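Local atomic coordinates of dephospho-CoA kinase (Mycobacterium paratuberculosis, PDB entry 6N39), a protein that probably catalyses the final step of coenzyme A biosynthesis, the ATP-dependent phosphorylation of the 3'-hydroxyl group of dephospho-CoA. Residues G16-G21 / E143-R148; Y139-V144 / D182-P187. All blocks are in the same frame, centred on the assembly; numbering follows the deposited sequence.

In the fold
Both interactions lie at the C-terminal edge of the five-stranded parallel sheet of the dephospho-CoA kinase domain, where the nucleotide site is expected, and their centres are about 7 Å apart. Interaction 1 joins the loop after the central strand 10-16 to helix 142-153. Interaction 2 joins the start of that helix, and the end of strand 135-139, to the loop after the edge strand 179-182. Along the chain 16-21 comes first, then 139-148, whose Glu143 and Val144 both contacts share, then 182-187. Asn183 links them directly, with its ND2 on Ala20 O and its O on Arg148 NH2. The resulting network braces the predicted ATP-binding loop from the side of helix 142-153.

Interaction 1 of 2, residues G16-G21 / E143-R148; sequences GGIGAG and EVRLRR. With ACT (acetate ion), chain B.
Arg145 and Arg148, on the same side of one helix, each grip a single backbone carbonyl of the glycine-rich loop side-on, with NE and NH2 together, and the two carbonyls belong to consecutive residues. Arg145 takes Ile18 O, at 2.9 Å from NH2 and 3.1 Å from NE. The oxygen sits in the guanidinium plane, while both donors reach it from the same face of the carbonyl plane. A bend at chi3 (62°) of an otherwise extended chain turns the group to this carbonyl, and CG of the same side chain rests 3.7 Å from Gly19 O. Arg148, bent at chi2 and chi3, holds Gly19 O more loosely, with NE at 3.2 Å and NH2 at 3.3 Å. Here too the oxygen lies in the guanidinium plane, and NH2 approaches along a lone pair. Val144 CG1 of the same helix covers one face of this guanidinium, and NH2 also donates to Asn183 O, its stronger partner. Gly19, the third residue of a type II turn from Gly17 to Ala20, runs closest to the helix: at its backbone angles (phi 84°) a CB would be jammed against Ile18 O and would also face Arg145 O. Ile18 O and Ala20 O, held by Arg145 and by Asn183 ND2, belong to the peptides whose N-H groups, Gly19 N and Gly21 N, turn to an acetate ion, probably from the crystallisation liquor. Gly21 N donates to O of the acetate at 3.2 Å, Gly19 N does so weakly, and Ser23 N completes the grip. Acetate in this nest of N-H groups probably marks a phosphate position of ATP. Strand, glycine-rich loop and helix, with Gly16, Gly21, Lys22 and Ser23, match the Walker A P-loop of the P-loop kinases.

Interaction 2 of 2, residues Y139-V144 / D182-P187; sequences YADVEV and DNSGSP
Tyr139 places its CG between the backbone N and the carbonyl carbon (chi1 68°), which lays the ring over Asp182 CA; Asp182 sets CG anti to its own N (chi1 -174°), running its CB and carboxylate alongside the phenol end of that ring. Asp182 CA lies 3.9 Å from the centroid of the Tyr139 ring, a CH-pi contact over one face, shifted toward the rim. Farther out, Tyr139 OH meets Asp182 CB at 3.4 Å, and the carboxylate is only 24° from parallel to the ring. The backbones are tied by Asn183 N, which donates to Tyr139 O at 2.7 Å. Ser184 then carries the contact onward. Its OG accepts from Asp141 N at 3.2 Å and donates to the syn lone pair of Asp182 OD1 at 2.7 Å, making a relay from the N-cap residue of helix 142-153 to the aspartate. Ser184 N adds a weak bond, so Asp182 OD1 takes both the hydroxyl and, weakly, the N-H of Ser184. The carboxyl group of Asp141 also packs beside Ser184 OG; Asp141 OD2 is 5.1 Å from Asp182 OD1, and any mutual repulsion is probably small and offset at Asp182 by the Ser184 donors. Ala140 CB fits against Asn183 O at 3.6 Å. Tyr139 and Asp182 form the last parallel bridge between strand 135-139 and the edge strand 179-182, and Tyr139 also stacks on Trp180. The chains stay together as far as Ser184 and diverge only after it, one entering helix 142-153 and the other running through Ser186 into helix 187-210.

Interaction 1 of 2, residues G16-G21 / E143-R148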
# COMPACT_ATOMS: atom_id res chain seq x y z
N GLY A 16 1.72 -0.36 -15.93
CA GLY A 16 1.25 -1.43 -16.78
C GLY A 16 2.22 -1.65 -17.91
O GLY A 16 2.99 -0.76 -18.28
N GLY A 17 2.19 -2.87 -18.45
CA GLY A 17 3.12 -3.21 -19.50
C GLY A 17 2.76 -2.54 -20.82
O GLY A 17 1.65 -2.05 -21.02
N ILE A 18 3.73 -2.54 -21.73
CA ILE A 18 3.56 -1.87 -23.01
C ILE A 18 2.37 -2.47 -23.75
O ILE A 18 2.21 -3.70 -23.81
CB ILE A 18 4.86 -1.95 -23.83
CG1 ILE A 18 4.76 -1.16 -25.13
CG2 ILE A 18 5.24 -3.40 -24.12
CD1 ILE A 18 6.09 -1.12 -25.92
N GLY A 19 1.51 -1.61 -24.29
CA GLY A 19 0.35 -2.07 -25.03
C GLY A 19 -0.87 -2.40 -24.18
O GLY A 19 -1.92 -2.74 -24.74
N ALA A 20 -0.76 -2.31 -22.85
CA ALA A 20 -1.89 -2.65 -22.00
C ALA A 20 -2.90 -1.52 -21.86
O ALA A 20 -4.05 -1.77 -21.50
CB ALA A 20 -1.40 -3.06 -20.60
N GLY A 21 -2.48 -0.27 -22.10
CA GLY A 21 -3.40 0.85 -22.06
C GLY A 21 -3.12 1.86 -20.96
O GLY A 21 -4.03 2.55 -20.49
N GLU A 143 -2.61 -11.37 -26.57
CA GLU A 143 -2.99 -11.25 -27.97
C GLU A 143 -3.51 -9.85 -28.27
O GLU A 143 -3.23 -9.29 -29.33
CB GLU A 143 -4.03 -12.31 -28.34
N VAL A 144 -4.25 -9.27 -27.32
CA VAL A 144 -4.75 -7.91 -27.50
C VAL A 144 -3.60 -6.91 -27.53
O VAL A 144 -3.54 -6.03 -28.40
CB VAL A 144 -5.77 -7.56 -26.39
CG1 VAL A 144 -6.08 -6.07 -26.38
CG2 VAL A 144 -7.05 -8.37 -26.57
N ARG A 145 -2.68 -7.02 -26.57
CA ARG A 145 -1.53 -6.12 -26.54
C ARG A 145 -0.74 -6.20 -27.83
O ARG A 145 -0.31 -5.18 -28.37
CB ARG A 145 -0.64 -6.46 -25.34
CG ARG A 145 -1.35 -6.36 -23.99
CD ARG A 145 -0.49 -6.93 -22.87
NE ARG A 145 0.75 -6.19 -22.73
CZ ARG A 145 1.79 -6.61 -22.02
NH1 ARG A 145 1.74 -7.78 -21.40
NH2 ARG A 145 2.89 -5.87 -21.95
N LEU A 146 -0.55 -7.43 -28.34
CA LEU A 146 0.18 -7.62 -29.59
C LEU A 146 -0.53 -6.95 -30.75
O LEU A 146 0.09 -6.23 -31.53
CB LEU A 146 0.33 -9.11 -29.87
CG LEU A 146 1.51 -9.79 -29.19
CD1 LEU A 146 1.40 -11.29 -29.38
CD2 LEU A 146 2.81 -9.25 -29.76
N ARG A 147 -1.84 -7.22 -30.91
CA ARG A 147 -2.59 -6.58 -31.98
C ARG A 147 -2.47 -5.07 -31.90
O ARG A 147 -2.24 -4.40 -32.92
CB ARG A 147 -4.05 -7.01 -31.94
N ARG A 148 -2.56 -4.51 -30.70
CA ARG A 148 -2.51 -3.06 -30.56
C ARG A 148 -1.14 -2.52 -30.96
O ARG A 148 -1.05 -1.53 -31.70
CB ARG A 148 -2.88 -2.65 -29.14
CG ARG A 148 -4.32 -3.02 -28.77
CD ARG A 148 -4.96 -2.05 -27.77
NE ARG A 148 -4.65 -2.38 -26.39
CZ ARG A 148 -5.55 -2.62 -25.44
NH1 ARG A 148 -6.86 -2.55 -25.68
NH2 ARG A 148 -5.13 -2.92 -24.22
C ACT B . -0.05 2.46 -23.26
O ACT B . 0.14 1.20 -23.26
OXT ACT B . 0.62 3.35 -22.65
CH3 ACT B . -1.25 3.00 -24.13

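Interaction 2 of 2, residues Y139-V144 / D182-P187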
# COMPACT_ATOMS: atom_id res chain seq x y z
N TYR A 139 -3.86 -4.16 -17.24
CA TYR A 139 -3.32 -5.29 -17.99
C TYR A 139 -4.30 -5.65 -19.09
O TYR A 139 -5.41 -5.14 -19.16
CB TYR A 139 -3.04 -6.50 -17.08
CG TYR A 139 -4.29 -7.14 -16.52
CD1 TYR A 139 -4.92 -6.59 -15.42
CD2 TYR A 139 -4.85 -8.28 -17.10
CE1 TYR A 139 -6.08 -7.15 -14.90
CE2 TYR A 139 -6.00 -8.86 -16.59
CZ TYR A 139 -6.61 -8.28 -15.48
OH TYR A 139 -7.75 -8.83 -14.94
N ALA A 140 -3.86 -6.56 -19.97
CA ALA A 140 -4.67 -6.99 -21.10
C ALA A 140 -4.11 -8.31 -21.62
O ALA A 140 -2.92 -8.60 -21.45
CB ALA A 140 -4.68 -5.95 -22.22
N ASP A 141 -4.98 -9.10 -22.25
CA ASP A 141 -4.56 -10.35 -22.87
C ASP A 141 -3.39 -10.09 -23.81
O ASP A 141 -3.36 -9.08 -24.53
CB ASP A 141 -5.71 -11.01 -23.65
CG ASP A 141 -6.95 -11.24 -22.79
OD1 ASP A 141 -8.06 -11.23 -23.36
OD2 ASP A 141 -6.82 -11.44 -21.57
N VAL A 142 -2.42 -11.01 -23.82
CA VAL A 142 -1.23 -10.81 -24.62
C VAL A 142 -1.58 -10.66 -26.10
O VAL A 142 -0.94 -9.89 -26.83
CB VAL A 142 -0.21 -11.94 -24.39
CG1 VAL A 142 -0.82 -13.30 -24.74
CG2 VAL A 142 1.05 -11.70 -25.20
N GLU A 143 -2.61 -11.37 -26.57
CA GLU A 143 -2.99 -11.25 -27.97
C GLU A 143 -3.51 -9.85 -28.27
O GLU A 143 -3.23 -9.29 -29.33
CB GLU A 143 -4.03 -12.31 -28.34
N VAL A 144 -4.25 -9.27 -27.32
CA VAL A 144 -4.75 -7.91 -27.50
C VAL A 144 -3.60 -6.91 -27.53
O VAL A 144 -3.54 -6.03 -28.40
CB VAL A 144 -5.77 -7.56 -26.39
CG1 VAL A 144 -6.08 -6.07 -26.38
CG2 VAL A 144 -7.05 -8.37 -26.57
N ASP A 182 -8.53 -4.69 -15.90
CA ASP A 182 -8.45 -5.43 -17.16
C ASP A 182 -8.88 -4.52 -18.31
O ASP A 182 -10.01 -4.03 -18.33
CB ASP A 182 -9.33 -6.68 -17.09
CG ASP A 182 -9.19 -7.58 -18.33
OD1 ASP A 182 -8.56 -7.19 -19.33
OD2 ASP A 182 -9.73 -8.70 -18.30
N ASN A 183 -7.97 -4.29 -19.26
CA ASN A 183 -8.27 -3.48 -20.43
C ASN A 183 -8.24 -4.34 -21.69
O ASN A 183 -7.63 -3.97 -22.69
CB ASN A 183 -7.29 -2.30 -20.55
CG ASN A 183 -7.61 -1.38 -21.72
OD1 ASN A 183 -8.77 -1.18 -22.08
ND2 ASN A 183 -6.57 -0.84 -22.35
N SER A 184 -8.90 -5.50 -21.64
CA SER A 184 -9.00 -6.33 -22.83
C SER A 184 -10.14 -5.92 -23.76
O SER A 184 -10.19 -6.42 -24.89
CB SER A 184 -9.17 -7.80 -22.45
OG SER A 184 -8.04 -8.30 -21.76
N GLY A 185 -11.04 -5.05 -23.32
CA GLY A 185 -12.24 -4.70 -24.06
C GLY A 185 -12.11 -3.40 -24.83
O GLY A 185 -11.02 -2.99 -25.24
N SER A 186 -13.24 -2.73 -25.01
CA SER A 186 -13.31 -1.52 -25.82
C SER A 186 -12.85 -0.31 -25.03
O SER A 186 -12.75 -0.35 -23.81
CB SER A 186 -14.74 -1.31 -26.31
OG SER A 186 -15.59 -0.97 -25.21
N PRO A 187 -12.54 0.79 -25.72
CA PRO A 187 -12.22 2.04 -25.00
C PRO A 187 -13.34 2.56 -24.10
O PRO A 187 -13.06 3.03 -22.98
CB PRO A 187 -11.92 3.01 -26.15
CG PRO A 187 -11.32 2.13 -27.21
CD PRO A 187 -12.12 0.85 -27.13